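Local coordinates for single-strand binding protein (Thermus thermophilus, PDB 2CWA), which binds single-stranded DNA and probably recruits partner proteins to it during DNA replication, recombination and repair, at residues D19-Y22 against A28-D31; G111-E116 against R123-L128. All coordinates share one frame; numbering follows the deposited sequence.

In the fold
From the N terminus, contact 1 comes first: strand 5-22 turns back after Tyr22 and is met by the start of strand 28-39, so that 19-22 against 28-31 closes the five-residue loop 23-27 into a hairpin within the first SSB domain. Contact 2 opens only after that, in a second, shorter hairpin, where 114-116 against 123-125 closes the loop 117-121. The two are in series, neither nested nor crossed, with centres about 25 Å apart and nearest atoms about 16 Å apart. Strand 28-39 relates them: its beginning forms contact 1, while further along it pairs in parallel with strand 122-125 of contact 2.

Contact 1 (D19-Y22 against A28-D31); sequences DMRY and AILD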
loop_
_atom_site.group_PDB
_atom_site.type_symbol
_atom_site.label_atom_id
_atom_site.label_comp_id
_atom_site.label_asym_id
_atom_site.label_seq_id
_atom_site.Cartn_x
_atom_site.Cartn_y
_atom_site.Cartn_z
ATOM N N ASP A 19 -5.334 -17.620 -0.166
ATOM C CA ASP A 19 -4.671 -18.711 -0.874
ATOM C C ASP A 19 -3.362 -19.111 -0.185
ATOM O O ASP A 19 -2.388 -18.355 -0.204
ATOM C CB ASP A 19 -4.388 -18.292 -2.321
ATOM C CG ASP A 19 -5.646 -17.854 -3.060
ATOM O OD1 ASP A 19 -6.600 -18.659 -3.146
ATOM O OD2 ASP A 19 -5.677 -16.704 -3.552
HETATM N N MSE A 20 -3.345 -20.297 0.416
HETATM C CA MSE A 20 -2.155 -20.789 1.118
HETATM C C MSE A 20 -1.374 -21.822 0.311
HETATM O O MSE A 20 -1.955 -22.715 -0.307
HETATM C CB MSE A 20 -2.550 -21.413 2.459
HETATM C CG MSE A 20 -1.410 -22.123 3.195
HETATM SE SE MSE A 20 -0.204 -20.943 4.172
HETATM C CE MSE A 20 -0.933 -21.211 5.922
ATOM N N ARG A 21 -0.052 -21.694 0.325
ATOM C CA ARG A 21 0.816 -22.629 -0.377
ATOM C C ARG A 21 2.157 -22.726 0.331
ATOM O O ARG A 21 2.462 -21.915 1.208
ATOM C CB ARG A 21 1.019 -22.201 -1.832
ATOM C CG ARG A 21 1.305 -20.732 -2.027
ATOM C CD ARG A 21 1.421 -20.408 -3.506
ATOM N NE ARG A 21 2.746 -20.722 -4.021
ATOM C CZ ARG A 21 3.720 -19.829 -4.156
ATOM N NH1 ARG A 21 3.507 -18.563 -3.821
ATOM N NH2 ARG A 21 4.907 -20.201 -4.616
ATOM N N TYR A 22 2.944 -23.722 -0.061
ATOM C CA TYR A 22 4.259 -23.976 0.520
ATOM C C TYR A 22 5.307 -24.153 -0.564
ATOM O O TYR A 22 5.037 -24.774 -1.590
ATOM C CB TYR A 22 4.219 -25.259 1.346
ATOM C CG TYR A 22 3.534 -25.142 2.681
ATOM C CD1 TYR A 22 4.258 -24.810 3.824
ATOM C CD2 TYR A 22 2.165 -25.375 2.810
ATOM C CE1 TYR A 22 3.642 -24.720 5.061
ATOM C CE2 TYR A 22 1.536 -25.284 4.046
ATOM C CZ TYR A 22 2.286 -24.957 5.168
ATOM O OH TYR A 22 1.681 -24.867 6.396
ATOM N N ALA A 28 5.855 -21.490 4.290
ATOM C CA ALA A 28 4.442 -21.190 4.124
ATOM C C ALA A 28 4.266 -19.804 3.518
ATOM O O ALA A 28 4.914 -18.838 3.936
ATOM C CB ALA A 28 3.727 -21.268 5.469
ATOM N N ILE A 29 3.394 -19.714 2.520
ATOM C CA ILE A 29 3.119 -18.446 1.861
ATOM C C ILE A 29 1.609 -18.258 1.847
ATOM O O ILE A 29 0.883 -19.070 1.273
ATOM C CB ILE A 29 3.643 -18.430 0.409
ATOM C CG1 ILE A 29 5.154 -18.669 0.399
ATOM C CG2 ILE A 29 3.313 -17.088 -0.255
ATOM C CD1 ILE A 29 5.760 -18.746 -0.987
ATOM N N LEU A 30 1.138 -17.206 2.508
ATOM C CA LEU A 30 -0.288 -16.931 2.558
ATOM C C LEU A 30 -0.571 -15.587 1.913
ATOM O O LEU A 30 -0.218 -14.539 2.459
ATOM C CB LEU A 30 -0.788 -16.926 4.002
ATOM C CG LEU A 30 -2.299 -16.732 4.192
ATOM C CD1 LEU A 30 -3.062 -17.789 3.411
ATOM C CD2 LEU A 30 -2.644 -16.815 5.666
ATOM N N ASP A 31 -1.188 -15.618 0.736
ATOM C CA ASP A 31 -1.526 -14.388 0.040
ATOM C C ASP A 31 -2.972 -14.050 0.352
ATOM O O ASP A 31 -3.862 -14.897 0.232
ATOM C CB ASP A 31 -1.327 -14.541 -1.469
ATOM C CG ASP A 31 0.137 -14.558 -1.863
ATOM O OD1 ASP A 31 0.911 -13.748 -1.303
ATOM O OD2 ASP A 31 0.515 -15.368 -2.737
HETATM O O HOH W 1 -6.418 -14.416 -1.651
#
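This is an antiparallel strand pairing, the turn end of the hairpin made by strands 5-22 and 28-39, with Asp19, Met20, Arg21 and Tyr22 facing Asp31, Leu30, Ile29 and Ala28 in order. Two hydrogen-bonded pairs hold the backbones. Arg21 N gives to Ile29 O at 2.9 Å and Ile29 N to Arg21 O at 2.7 Å; Asp19 and Asp31 exchange a longer pair of bonds. A water beyond them donates to both Asp19 OD2 and Asp31 O.

On the face of Arg21 and Ile29 the two side chains run alongside each other. Arg21 chi1 of 45° sets CG between the backbone N and the carbonyl carbon, and a bend at chi3 lays the guanidinium over Ile29, whose CD1 touches one of its faces, 3.6 Å from NH1. Arg21 NH1 is also 4.5 Å from Asp31 OD2, too far for a salt bridge; the Asp31 carboxylate is instead engaged by Arg57 of strand 49-59.

On the other face the Tyr22 ring meets the Ala28 methyl obliquely, CE1 to CB 3.5 Å. Met20, a selenomethionine, has CB 3.8 Å from Leu30 CD1, and its bent chain brings SE within 4.2 Å of Ala28 CB. Helix 60-64 covers Ala28 and Leu30 on this face, and Tyr22 reaches its Glu64, whereas Met20 and Tyr22 stay at least partly exposed. Such a two-stranded antiparallel hairpin between the first two long strands is characteristic of the OB fold of SSB proteins.

Contact 2 (G111-E116 against R123-L128); sequences GKERAE and RLRAAL. With NO3 (nitrate ion), chain D.
Arg114 and Ala115 run antiparallel to Leu124 and Arg123 in a short pairing whose strand segments are splayed, 135° between their directions. Ala115 N gives to Arg123 O at 2.7 Å, and Arg123 N returns a bond to Ala115 O. A third bond, Arg125 N to Glu113 O at 3.0 Å, continues the pairing, and beyond it a water accepts from Glu113 N and donates to Arg125 O.

The Arg125 chain packs along the Glu113 backbone, its CG 3.4 Å from Glu113 O, before bending at chi3 to run beside the Glu113 side chain. The carboxylate and guanidinium planes are only 14° apart, but Glu113 OE1 stands well out of the guanidinium plane, 3.9 Å from Arg125 NH1, so this long salt bridge acts by charge alone. Leu124 CD1 lies 3.7 Å from Glu113 O.

Arg114 extends from CG to NE, and its guanidinium meets a nitrate ion edge-on: NH1 donates to O2 at 2.8 Å, while Arg114 N adds a weak bond to the same oxygen. The nitrate probably comes from the crystallisation liquor. NE and NH2 are held by Gly73 O and Asp109. With a leucine here, the nitrate would probably lose its NH1 donor and keep, of the bonds described, the weak backbone one, while Asp109 and Gly73 O would lose this partner.

Leu124 and Arg114 both touch Leu75 of strand 75-85, and Leu124 also packs on Ile11 of strand 5-22. On the other face Ala115 and Arg123 border strand 28-39, with which Leu124 shares backbone bonds at Ala35 and Gln37.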
loop_
_atom_site.group_PDB
_atom_site.type_symbol
_atom_site.label_atom_id
_atom_site.label_comp_id
_atom_site.label_asym_id
_atom_site.label_seq_id
_atom_site.Cartn_x
_atom_site.Cartn_y
_atom_site.Cartn_z
ATOM N N GLY A 111 -20.253 -3.605 15.284
ATOM C CA GLY A 111 -20.314 -2.181 15.008
ATOM C C GLY A 111 -19.675 -1.751 13.700
ATOM O O GLY A 111 -19.662 -0.562 13.384
ATOM N N LYS A 112 -19.146 -2.705 12.938
ATOM C CA LYS A 112 -18.503 -2.398 11.661
ATOM C C LYS A 112 -19.404 -2.713 10.475
ATOM O O LYS A 112 -20.225 -3.621 10.538
ATOM C CB LYS A 112 -17.195 -3.187 11.523
ATOM C CG LYS A 112 -15.974 -2.520 12.147
ATOM C CD LYS A 112 -16.173 -2.202 13.616
ATOM C CE LYS A 112 -14.951 -1.503 14.188
ATOM N NZ LYS A 112 -15.078 -1.233 15.644
ATOM N N GLU A 113 -19.232 -1.971 9.385
ATOM C CA GLU A 113 -20.040 -2.181 8.190
ATOM C C GLU A 113 -19.222 -2.473 6.943
ATOM O O GLU A 113 -18.170 -1.875 6.712
ATOM C CB GLU A 113 -20.923 -0.960 7.915
ATOM C CG GLU A 113 -21.984 -0.707 8.963
ATOM C CD GLU A 113 -23.039 0.268 8.477
ATOM O OE1 GLU A 113 -22.673 1.402 8.096
ATOM O OE2 GLU A 113 -24.234 -0.104 8.476
ATOM N N ARG A 114 -19.726 -3.389 6.129
ATOM C CA ARG A 114 -19.050 -3.756 4.898
ATOM C C ARG A 114 -19.876 -3.328 3.693
ATOM O O ARG A 114 -21.105 -3.313 3.747
ATOM C CB ARG A 114 -18.848 -5.270 4.837
ATOM C CG ARG A 114 -18.062 -5.873 5.997
ATOM C CD ARG A 114 -17.976 -7.383 5.821
ATOM N NE ARG A 114 -17.272 -8.087 6.894
ATOM C CZ ARG A 114 -17.748 -8.285 8.122
ATOM N NH1 ARG A 114 -18.948 -7.824 8.475
ATOM N NH2 ARG A 114 -17.038 -8.989 8.993
ATOM N N ALA A 115 -19.191 -2.965 2.618
ATOM C CA ALA A 115 -19.846 -2.601 1.373
ATOM C C ALA A 115 -19.589 -3.818 0.486
ATOM O O ALA A 115 -18.713 -4.632 0.793
ATOM C CB ALA A 115 -19.202 -1.362 0.777
ATOM N N GLU A 116 -20.348 -3.966 -0.594
ATOM C CA GLU A 116 -20.157 -5.108 -1.485
ATOM C C GLU A 116 -19.943 -4.632 -2.915
ATOM O O GLU A 116 -20.755 -3.874 -3.445
ATOM C CB GLU A 116 -21.375 -6.032 -1.424
ATOM C CG GLU A 116 -21.244 -7.296 -2.254
ATOM C CD GLU A 116 -22.474 -8.183 -2.168
ATOM O OE1 GLU A 116 -22.880 -8.523 -1.038
ATOM O OE2 GLU A 116 -23.031 -8.543 -3.229
ATOM N N ARG A 123 -15.969 -5.093 1.256
ATOM C CA ARG A 123 -14.985 -4.033 1.467
ATOM C C ARG A 123 -15.372 -3.362 2.781
ATOM O O ARG A 123 -16.544 -3.033 2.993
ATOM C CB ARG A 123 -15.027 -2.985 0.350
ATOM C CG ARG A 123 -14.605 -3.480 -1.017
ATOM C CD ARG A 123 -14.344 -2.311 -1.954
ATOM N NE ARG A 123 -15.450 -1.357 -1.971
ATOM C CZ ARG A 123 -15.669 -0.486 -2.950
ATOM N NH1 ARG A 123 -14.858 -0.448 -4.000
ATOM N NH2 ARG A 123 -16.701 0.345 -2.886
ATOM N N LEU A 124 -14.399 -3.166 3.665
ATOM C CA LEU A 124 -14.672 -2.529 4.951
ATOM C C LEU A 124 -14.820 -1.015 4.802
ATOM O O LEU A 124 -13.953 -0.347 4.232
ATOM C CB LEU A 124 -13.544 -2.827 5.955
ATOM C CG LEU A 124 -13.669 -2.191 7.350
ATOM C CD1 LEU A 124 -14.896 -2.746 8.081
ATOM C CD2 LEU A 124 -12.405 -2.478 8.161
ATOM N N ARG A 125 -15.922 -0.474 5.318
ATOM C CA ARG A 125 -16.146 0.965 5.267
ATOM C C ARG A 125 -15.343 1.575 6.418
ATOM O O ARG A 125 -15.198 0.949 7.464
ATOM C CB ARG A 125 -17.635 1.279 5.436
ATOM C CG ARG A 125 -18.519 0.556 4.427
ATOM C CD ARG A 125 -19.967 1.011 4.513
ATOM N NE ARG A 125 -20.127 2.382 4.043
ATOM C CZ ARG A 125 -21.291 3.020 3.988
ATOM N NH1 ARG A 125 -22.405 2.407 4.375
ATOM N NH2 ARG A 125 -21.344 4.270 3.545
ATOM N N ALA A 126 -14.821 2.782 6.219
ATOM C CA ALA A 126 -14.016 3.459 7.244
ATOM C C ALA A 126 -12.810 2.591 7.624
ATOM O O ALA A 126 -12.451 2.473 8.801
ATOM C CB ALA A 126 -14.870 3.751 8.487
ATOM N N ALA A 127 -12.181 1.998 6.612
ATOM C CA ALA A 127 -11.023 1.128 6.812
ATOM C C ALA A 127 -9.757 1.906 7.175
ATOM O O ALA A 127 -9.749 3.138 7.205
ATOM C CB ALA A 127 -10.773 0.304 5.533
ATOM N N LEU A 128 -8.684 1.174 7.457
ATOM C CA LEU A 128 -7.406 1.800 7.776
ATOM C C LEU A 128 -6.434 1.481 6.652
ATOM O O LEU A 128 -6.300 0.324 6.248
ATOM C CB LEU A 128 -6.842 1.275 9.106
ATOM C CG LEU A 128 -5.424 1.779 9.416
ATOM C CD1 LEU A 128 -5.433 3.297 9.560
ATOM C CD2 LEU A 128 -4.898 1.125 10.694
HETATM N N NO3 D . -21.829 -5.914 7.962
HETATM O O1 NO3 D . -22.180 -6.972 8.455
HETATM O O2 NO3 D . -20.687 -5.771 7.578
HETATM O O3 NO3 D . -22.622 -4.999 7.855
HETATM O O HOH W 2 -17.271 0.099 9.562
#